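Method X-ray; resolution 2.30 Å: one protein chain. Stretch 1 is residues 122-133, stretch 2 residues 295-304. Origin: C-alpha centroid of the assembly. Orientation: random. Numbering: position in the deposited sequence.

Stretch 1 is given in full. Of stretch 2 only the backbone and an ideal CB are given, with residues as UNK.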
ATOM      1  N   GLU A 122      22.175   7.362  -0.246  1.00  8.30           N
ATOM      2  CA  GLU A 122      22.746   6.372   0.654  1.00  9.59           C
ATOM      3  C   GLU A 122      24.251   6.288   0.486  1.00 10.05           C
ATOM      4  O   GLU A 122      24.973   6.050   1.456  1.00  9.53           O
ATOM      5  CB  GLU A 122      22.101   4.978   0.482  1.00  7.78           C
ATOM      6  CG  GLU A 122      20.588   4.988   0.655  1.00  9.84           C
ATOM      7  CD  GLU A 122      20.081   5.195   2.113  1.00 10.80           C
ATOM      8  OE1 GLU A 122      20.871   5.310   3.054  1.00 11.39           O
ATOM      9  OE2 GLU A 122      18.862   5.267   2.315  1.00 10.36           O
ATOM     10  N   VAL A 123      24.730   6.489  -0.745  1.00 10.94           N
ATOM     11  CA  VAL A 123      26.165   6.529  -0.966  1.00 10.38           C
ATOM     12  C   VAL A 123      26.748   7.764  -0.279  1.00 10.74           C
ATOM     13  O   VAL A 123      27.774   7.676   0.390  1.00 11.44           O
ATOM     14  CB  VAL A 123      26.522   6.362  -2.501  1.00 11.46           C
ATOM     15  CG1 VAL A 123      28.052   6.648  -2.806  1.00  9.43           C
ATOM     16  CG2 VAL A 123      26.134   4.993  -2.951  1.00  9.31           C
ATOM     17  N   ALA A 124      26.098   8.917  -0.402  1.00 11.16           N
ATOM     18  CA  ALA A 124      26.618  10.122   0.245  1.00 11.50           C
ATOM     19  C   ALA A 124      26.739   9.949   1.785  1.00 12.44           C
ATOM     20  O   ALA A 124      27.728  10.319   2.369  1.00 12.67           O
ATOM     21  CB  ALA A 124      25.778  11.333  -0.104  1.00 11.55           C
ATOM     22  N   LYS A 125      25.718   9.360   2.409  1.00 12.93           N
ATOM     23  CA  LYS A 125      25.651   9.114   3.843  1.00 12.02           C
ATOM     24  C   LYS A 125      26.586   7.988   4.343  1.00 13.35           C
ATOM     25  O   LYS A 125      27.263   8.170   5.360  1.00 12.36           O
ATOM     26  CB  LYS A 125      24.199   8.812   4.186  1.00 11.51           C
ATOM     27  CG  LYS A 125      23.293  10.065   3.989  1.00 11.60           C
ATOM     28  CD  LYS A 125      21.837   9.781   4.301  1.00 11.90           C
ATOM     29  CE  LYS A 125      21.684   9.476   5.785  1.00 11.94           C
ATOM     30  NZ  LYS A 125      20.277   9.234   6.183  1.00 13.68           N
ATOM     31  N   HIS A 126      26.633   6.842   3.623  1.00 13.42           N
ATOM     32  CA  HIS A 126      27.309   5.628   4.098  1.00 13.71           C
ATOM     33  C   HIS A 126      28.439   5.125   3.227  1.00 14.12           C
ATOM     34  O   HIS A 126      29.194   4.269   3.654  1.00 14.29           O
ATOM     35  CB  HIS A 126      26.277   4.516   4.409  1.00 13.00           C
ATOM     36  CG  HIS A 126      25.156   5.005   5.282  1.00 12.71           C
ATOM     37  ND1 HIS A 126      25.361   5.444   6.574  1.00  9.49           N
ATOM     38  CD2 HIS A 126      23.848   5.241   5.011  1.00 10.62           C
ATOM     39  CE1 HIS A 126      24.225   5.889   7.074  1.00  8.94           C
ATOM     40  NE2 HIS A 126      23.291   5.765   6.151  1.00 11.06           N
ATOM     41  N   ARG A 127      28.567   5.666   2.019  1.00 15.31           N
ATOM     42  CA  ARG A 127      29.685   5.324   1.121  1.00 17.34           C
ATOM     43  C   ARG A 127      29.664   3.820   0.902  1.00 16.94           C
ATOM     44  O   ARG A 127      28.571   3.239   0.771  1.00 16.15           O
ATOM     45  CB  ARG A 127      31.031   5.806   1.687  1.00 18.35           C
ATOM     46  CG  ARG A 127      30.991   7.248   2.224  1.00 23.69           C
ATOM     47  CD  ARG A 127      32.208   8.067   1.811  1.00 35.44           C
ATOM     48  NE  ARG A 127      31.952   9.507   1.999  1.00 45.92           N
ATOM     49  CZ  ARG A 127      31.119  10.262   1.265  1.00 48.75           C
ATOM     50  NH1 ARG A 127      30.413   9.743   0.255  1.00 49.83           N
ATOM     51  NH2 ARG A 127      30.985  11.555   1.548  1.00 50.10           N
ATOM     52  N   SER A 128      30.841   3.197   0.921  1.00 16.07           N
ATOM     53  CA  SER A 128      30.987   1.763   0.614  1.00 16.57           C
ATOM     54  C   SER A 128      30.452   0.792   1.665  1.00 15.97           C
ATOM     55  O   SER A 128      30.460  -0.425   1.423  1.00 16.69           O
ATOM     56  CB  SER A 128      32.456   1.407   0.301  1.00 16.58           C
ATOM     57  OG  SER A 128      33.256   1.699   1.430  1.00 16.58           O
ATOM     58  N   LYS A 129      29.992   1.279   2.824  1.00 15.72           N
ATOM     59  CA  LYS A 129      29.219   0.380   3.733  1.00 15.15           C
ATOM     60  C   LYS A 129      27.925  -0.127   3.100  1.00 14.21           C
ATOM     61  O   LYS A 129      27.413  -1.196   3.482  1.00 12.50           O
ATOM     62  CB  LYS A 129      28.874   1.058   5.049  1.00 16.38           C
ATOM     63  CG  LYS A 129      30.050   1.375   5.945  1.00 18.66           C
ATOM     64  CD  LYS A 129      29.534   1.533   7.346  1.00 21.37           C
ATOM     65  CE  LYS A 129      28.869   2.864   7.537  1.00 23.68           C
ATOM     66  NZ  LYS A 129      28.435   2.905   8.975  1.00 28.70           N
ATOM     67  N   LEU A 130      27.398   0.642   2.132  1.00 14.18           N
ATOM     68  CA  LEU A 130      26.206   0.217   1.371  1.00 14.06           C
ATOM     69  C   LEU A 130      26.603  -1.024   0.575  1.00 14.54           C
ATOM     70  O   LEU A 130      27.550  -0.957  -0.216  1.00 15.30           O
ATOM     71  CB  LEU A 130      25.724   1.297   0.402  1.00 13.61           C
ATOM     72  CG  LEU A 130      24.335   1.107  -0.252  1.00 13.73           C
ATOM     73  CD1 LEU A 130      23.170   1.176   0.766  1.00 13.70           C
ATOM     74  CD2 LEU A 130      24.131   2.123  -1.342  1.00 12.40           C
ATOM     75  N   PRO A 131      25.913  -2.157   0.798  1.00 13.90           N
ATOM     76  CA  PRO A 131      26.278  -3.357   0.057  1.00 13.97           C
ATOM     77  C   PRO A 131      25.839  -3.341  -1.428  1.00 13.92           C
ATOM     78  O   PRO A 131      24.846  -2.700  -1.805  1.00 14.19           O
ATOM     79  CB  PRO A 131      25.568  -4.486   0.828  1.00 13.61           C
ATOM     80  CG  PRO A 131      24.856  -3.850   1.969  1.00 12.27           C
ATOM     81  CD  PRO A 131      24.767  -2.395   1.696  1.00 13.71           C
ATOM     82  N   LEU A 132      26.613  -4.018  -2.259  1.00 13.72           N
ATOM     83  CA  LEU A 132      26.217  -4.291  -3.627  1.00 13.22           C
ATOM     84  C   LEU A 132      26.122  -5.812  -3.773  1.00 13.52           C
ATOM     85  O   LEU A 132      26.905  -6.538  -3.167  1.00 14.48           O
ATOM     86  CB  LEU A 132      27.254  -3.722  -4.603  1.00 12.40           C
ATOM     87  CG  LEU A 132      27.519  -2.221  -4.573  1.00 11.09           C
ATOM     88  CD1 LEU A 132      28.604  -1.807  -5.581  1.00  5.32           C
ATOM     89  CD2 LEU A 132      26.187  -1.369  -4.776  1.00 10.45           C
ATOM     90  N   PRO A 133      25.193  -6.306  -4.602  1.00 13.40           N
ATOM     91  CA  PRO A 133      24.243  -5.489  -5.392  1.00 13.02           C
ATOM     92  C   PRO A 133      23.244  -4.667  -4.523  1.00 12.73           C
ATOM     93  O   PRO A 133      22.854  -5.080  -3.408  1.00 12.53           O
ATOM     94  CB  PRO A 133      23.514  -6.514  -6.291  1.00 12.80           C
ATOM     95  CG  PRO A 133      23.910  -7.875  -5.794  1.00 12.36           C
ATOM     96  CD  PRO A 133      25.082  -7.758  -4.857  1.00 13.07           C
ATOM     97  N   UNK A 295      31.264   6.557 -12.351  1.00 14.16           N
ATOM     98  CA  UNK A 295      32.159   7.376 -11.530  1.00 15.55           C
ATOM     99  C   UNK A 295      31.989   7.095 -10.047  1.00 15.79           C
ATOM    100  O   UNK A 295      32.955   6.715  -9.376  1.00 16.41           O
ATOM    101  CB  UNK A 295      31.915   8.862 -11.803  1.00 15.55           C
ATOM    102  N   UNK A 296      30.754   7.226  -9.560  1.00 15.29           N
ATOM    103  CA  UNK A 296      30.430   7.007  -8.159  1.00 15.64           C
ATOM    104  C   UNK A 296      30.807   5.603  -7.663  1.00 15.56           C
ATOM    105  O   UNK A 296      31.407   5.449  -6.602  1.00 17.09           O
ATOM    106  CB  UNK A 296      28.934   7.244  -7.941  1.00 15.64           C
ATOM    107  N   UNK A 297      30.501   4.578  -8.438  1.00 15.60           N
ATOM    108  CA  UNK A 297      30.857   3.190  -8.066  1.00 15.51           C
ATOM    109  C   UNK A 297      32.365   2.929  -8.106  1.00 16.84           C
ATOM    110  O   UNK A 297      32.905   2.141  -7.320  1.00 16.31           O
ATOM    111  CB  UNK A 297      30.153   2.205  -9.001  1.00 15.51           C
ATOM    112  N   UNK A 298      33.039   3.572  -9.053  1.00 19.19           N
ATOM    113  CA  UNK A 298      34.478   3.392  -9.227  1.00 21.59           C
ATOM    114  C   UNK A 298      35.175   4.044  -8.043  1.00 21.37           C
ATOM    115  O   UNK A 298      35.972   3.391  -7.360  1.00 23.02           O
ATOM    116  CB  UNK A 298      34.964   3.985 -10.551  1.00 21.59           C
ATOM    117  N   UNK A 299      34.862   5.315  -7.793  1.00 21.64           N
ATOM    118  CA  UNK A 299      35.442   6.060  -6.680  1.00 22.34           C
ATOM    119  C   UNK A 299      35.147   5.500  -5.291  1.00 21.51           C
ATOM    120  O   UNK A 299      36.073   5.273  -4.530  1.00 22.36           O
ATOM    121  CB  UNK A 299      34.944   7.506  -6.740  1.00 22.34           C
ATOM    122  N   UNK A 300      33.880   5.235  -4.983  1.00 20.75           N
ATOM    123  CA  UNK A 300      33.466   4.767  -3.653  1.00 19.03           C
ATOM    124  C   UNK A 300      33.633   3.273  -3.424  1.00 18.17           C
ATOM    125  O   UNK A 300      33.928   2.854  -2.310  1.00 17.23           O
ATOM    126  CB  UNK A 300      31.999   5.136  -3.420  1.00 19.03           C
ATOM    127  N   UNK A 301      33.429   2.449  -4.451  1.00 17.72           N
ATOM    128  CA  UNK A 301      33.518   1.000  -4.244  1.00 17.24           C
ATOM    129  C   UNK A 301      34.740   0.351  -4.896  1.00 17.65           C
ATOM    130  O   UNK A 301      35.017  -0.828  -4.650  1.00 17.64           O
ATOM    131  CB  UNK A 301      32.252   0.332  -4.784  1.00 17.24           C
ATOM    132  N   UNK A 302      35.454   1.100  -5.729  1.00 17.93           N
ATOM    133  CA  UNK A 302      36.579   0.520  -6.494  1.00 19.09           C
ATOM    134  C   UNK A 302      36.177  -0.613  -7.454  1.00 19.26           C
ATOM    135  O   UNK A 302      36.946  -1.569  -7.672  1.00 18.32           O
ATOM    136  CB  UNK A 302      37.630  -0.013  -5.518  1.00 19.09           C
ATOM    137  N   UNK A 303      34.949  -0.506  -7.986  1.00 19.32           N
ATOM    138  CA  UNK A 303      34.420  -1.424  -8.989  1.00 18.82           C
ATOM    139  C   UNK A 303      34.354  -0.728 -10.356  1.00 18.71           C
ATOM    140  O   UNK A 303      33.764   0.330 -10.493  1.00 18.30           O
ATOM    141  CB  UNK A 303      33.037  -1.932  -8.576  1.00 18.82           C
ATOM    142  N   UNK A 304      34.974  -1.346 -11.357  1.00 19.88           N
ATOM    143  CA  UNK A 304      35.028  -0.824 -12.737  1.00 21.43           C
ATOM    144  C   UNK A 304      33.924  -1.478 -13.595  1.00 19.87           C
ATOM    145  O   UNK A 304      33.348  -0.820 -14.463  1.00 19.95           O
ATOM    146  CB  UNK A 304      36.404  -1.081 -13.355  1.00 21.43           C
TER

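Position 295 is helical, and its ideal CB has no atom of stretch 1 within 5.5 Å, so many residues would suit; it is Asp-295. At 296 CA-to-CB points toward stretch 1, and the ideal CB lies 5.2 Å from Val-123 CG1. A medium apolar side chain, such as Val, Ile or Leu, would fill that gap. Val-296, chi1 t, packs CG1 3.8 Å from Val-123 CG1.

Position 297 points sideways, its ideal CB 5.5 Å from Leu-132 CD1; an apolar residue of several shapes would serve. Val-297 meets Leu-132 loosely, CG1 to CD1 4.5 Å.

Positions 298 and 299 find nothing of stretch 1 within 5.5 Å of their ideal CB atoms, so polar or charged residues are as plausible as any. Arg-298 forms a salt bridge back to Asp-295 (NH2 to OD1, 2.8 Å); Glu-299 follows.

Position 300 points toward stretch 1. Its ideal CB is 4.3 Å from Val-123 CG1 and 4.9 Å from Ser-128 N, with the positive charge of Arg-127 beyond. A side chain with an aliphatic stem and an acidic or polar end would suit, Glu or Gln among them. Glu-300 lays CG 3.7 Å from Val-123 CG1. Its salt bridge is long, OE2 to Arg-127 NH1 3.8 Å, and the oxygen lies well out of the guanidinium plane, so the attraction is of charges alone. A water donates to Glu-300 O (2.8 Å) and Glu-300 OE1 (3.1 Å) and accepts a weak bond from Ser-128 OG (3.2 Å), linking the stretches where no direct hydrogen bond does.

At 301 CA-to-CB points sideways, but Leu-132 CD1 is 4.3 Å from the ideal CB, and a space bordered by Val-123, Ser-128, Leu-130 and Leu-132 lies within a long side chain's reach. A large apolar residue, aromatic or Leu or Met, would suit. Phe-301, chi1 m, brings its ring there: Leu-132 CD1 sits over one face, 3.9 Å from the ring centroid and 21° off the normal, a CH-pi contact. At the edge lie Val-123 CG2, 4.1 Å from Phe-301 CE2, and Leu-130 O, 3.1 Å from Phe-301 CE1.

Position 302 leaves the helix with phi 61°, which by itself favours glycine; it is Gly-302. At 303 CA-to-CB points toward stretch 1, the ideal CB 5.4 Å from Leu-132 CD1, suiting a branched or long apolar residue; Ile-303 CD1 reaches 3.9 Å from Leu-132 CD1. Position 304 is out of reach: Glu-304.

Stretch 2 (295-304) DVVREEFGIE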
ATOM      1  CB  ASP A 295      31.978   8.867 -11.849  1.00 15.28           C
ATOM      2  CG  ASP A 295      32.506   9.225 -13.243  1.00 19.53           C
ATOM      3  OD1 ASP A 295      33.399   8.499 -13.743  1.00 20.27           O
ATOM      4  OD2 ASP A 295      32.018  10.206 -13.853  1.00 23.78           O
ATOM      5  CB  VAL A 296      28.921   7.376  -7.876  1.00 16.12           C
ATOM      6  CG1 VAL A 296      28.433   6.698  -6.623  1.00 16.28           C
ATOM      7  CG2 VAL A 296      28.773   8.879  -7.776  1.00 15.63           C
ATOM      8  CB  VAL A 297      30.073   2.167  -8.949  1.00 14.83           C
ATOM      9  CG1 VAL A 297      30.530   0.740  -8.728  1.00 10.51           C
ATOM     10  CG2 VAL A 297      28.585   2.303  -8.670  1.00 14.63           C
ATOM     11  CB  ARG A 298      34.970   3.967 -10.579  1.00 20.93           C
ATOM     12  CG  ARG A 298      36.436   3.655 -10.877  1.00 24.14           C
ATOM     13  CD  ARG A 298      37.063   4.554 -11.974  1.00 26.20           C
ATOM     14  NE  ARG A 298      36.777   5.989 -11.826  1.00 32.44           N
ATOM     15  CZ  ARG A 298      35.925   6.682 -12.591  1.00 34.62           C
ATOM     16  NH1 ARG A 298      35.235   6.080 -13.589  1.00 31.89           N
ATOM     17  NH2 ARG A 298      35.762   7.991 -12.350  1.00 34.69           N
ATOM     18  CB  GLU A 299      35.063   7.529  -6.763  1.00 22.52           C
ATOM     19  CG  GLU A 299      35.677   8.197  -7.990  1.00 28.10           C
ATOM     20  CD  GLU A 299      34.974   9.484  -8.413  1.00 34.76           C
ATOM     21  OE1 GLU A 299      34.071   9.976  -7.682  1.00 40.28           O
ATOM     22  OE2 GLU A 299      35.320  10.007  -9.499  1.00 38.26           O
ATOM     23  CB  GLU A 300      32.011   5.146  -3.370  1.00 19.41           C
ATOM     24  CG  GLU A 300      31.686   6.641  -3.443  1.00 20.30           C
ATOM     25  CD  GLU A 300      32.455   7.484  -2.418  1.00 25.06           C
ATOM     26  OE1 GLU A 300      32.869   6.961  -1.358  1.00 27.07           O
ATOM     27  OE2 GLU A 300      32.656   8.686  -2.679  1.00 28.39           O
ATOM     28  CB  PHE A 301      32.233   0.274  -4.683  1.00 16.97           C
ATOM     29  CG  PHE A 301      30.994   0.778  -4.031  1.00 15.14           C
ATOM     30  CD1 PHE A 301      30.410   0.069  -3.004  1.00 16.02           C
ATOM     31  CD2 PHE A 301      30.380   1.949  -4.473  1.00 15.52           C
ATOM     32  CE1 PHE A 301      29.234   0.542  -2.376  1.00 14.91           C
ATOM     33  CE2 PHE A 301      29.194   2.425  -3.871  1.00 15.18           C
ATOM     34  CZ  PHE A 301      28.632   1.727  -2.825  1.00 14.98           C
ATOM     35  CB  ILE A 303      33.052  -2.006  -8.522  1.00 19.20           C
ATOM     36  CG1 ILE A 303      33.288  -2.966  -7.350  1.00 19.75           C
ATOM     37  CG2 ILE A 303      32.316  -2.725  -9.647  1.00 17.37           C
ATOM     38  CD1 ILE A 303      32.102  -3.170  -6.518  1.00 21.77           C
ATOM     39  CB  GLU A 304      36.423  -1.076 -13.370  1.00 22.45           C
ATOM     40  CG  GLU A 304      36.927   0.035 -14.324  1.00 29.88           C
ATOM     41  CD  GLU A 304      38.021   0.952 -13.696  1.00 38.13           C
ATOM     42  OE1 GLU A 304      39.213   0.555 -13.666  1.00 42.42           O
ATOM     43  OE2 GLU A 304      37.707   2.073 -13.239  1.00 40.57           O
TER
HETATM   44  O   HOH W   1      34.036   4.489   0.001  1.00 24.44           O
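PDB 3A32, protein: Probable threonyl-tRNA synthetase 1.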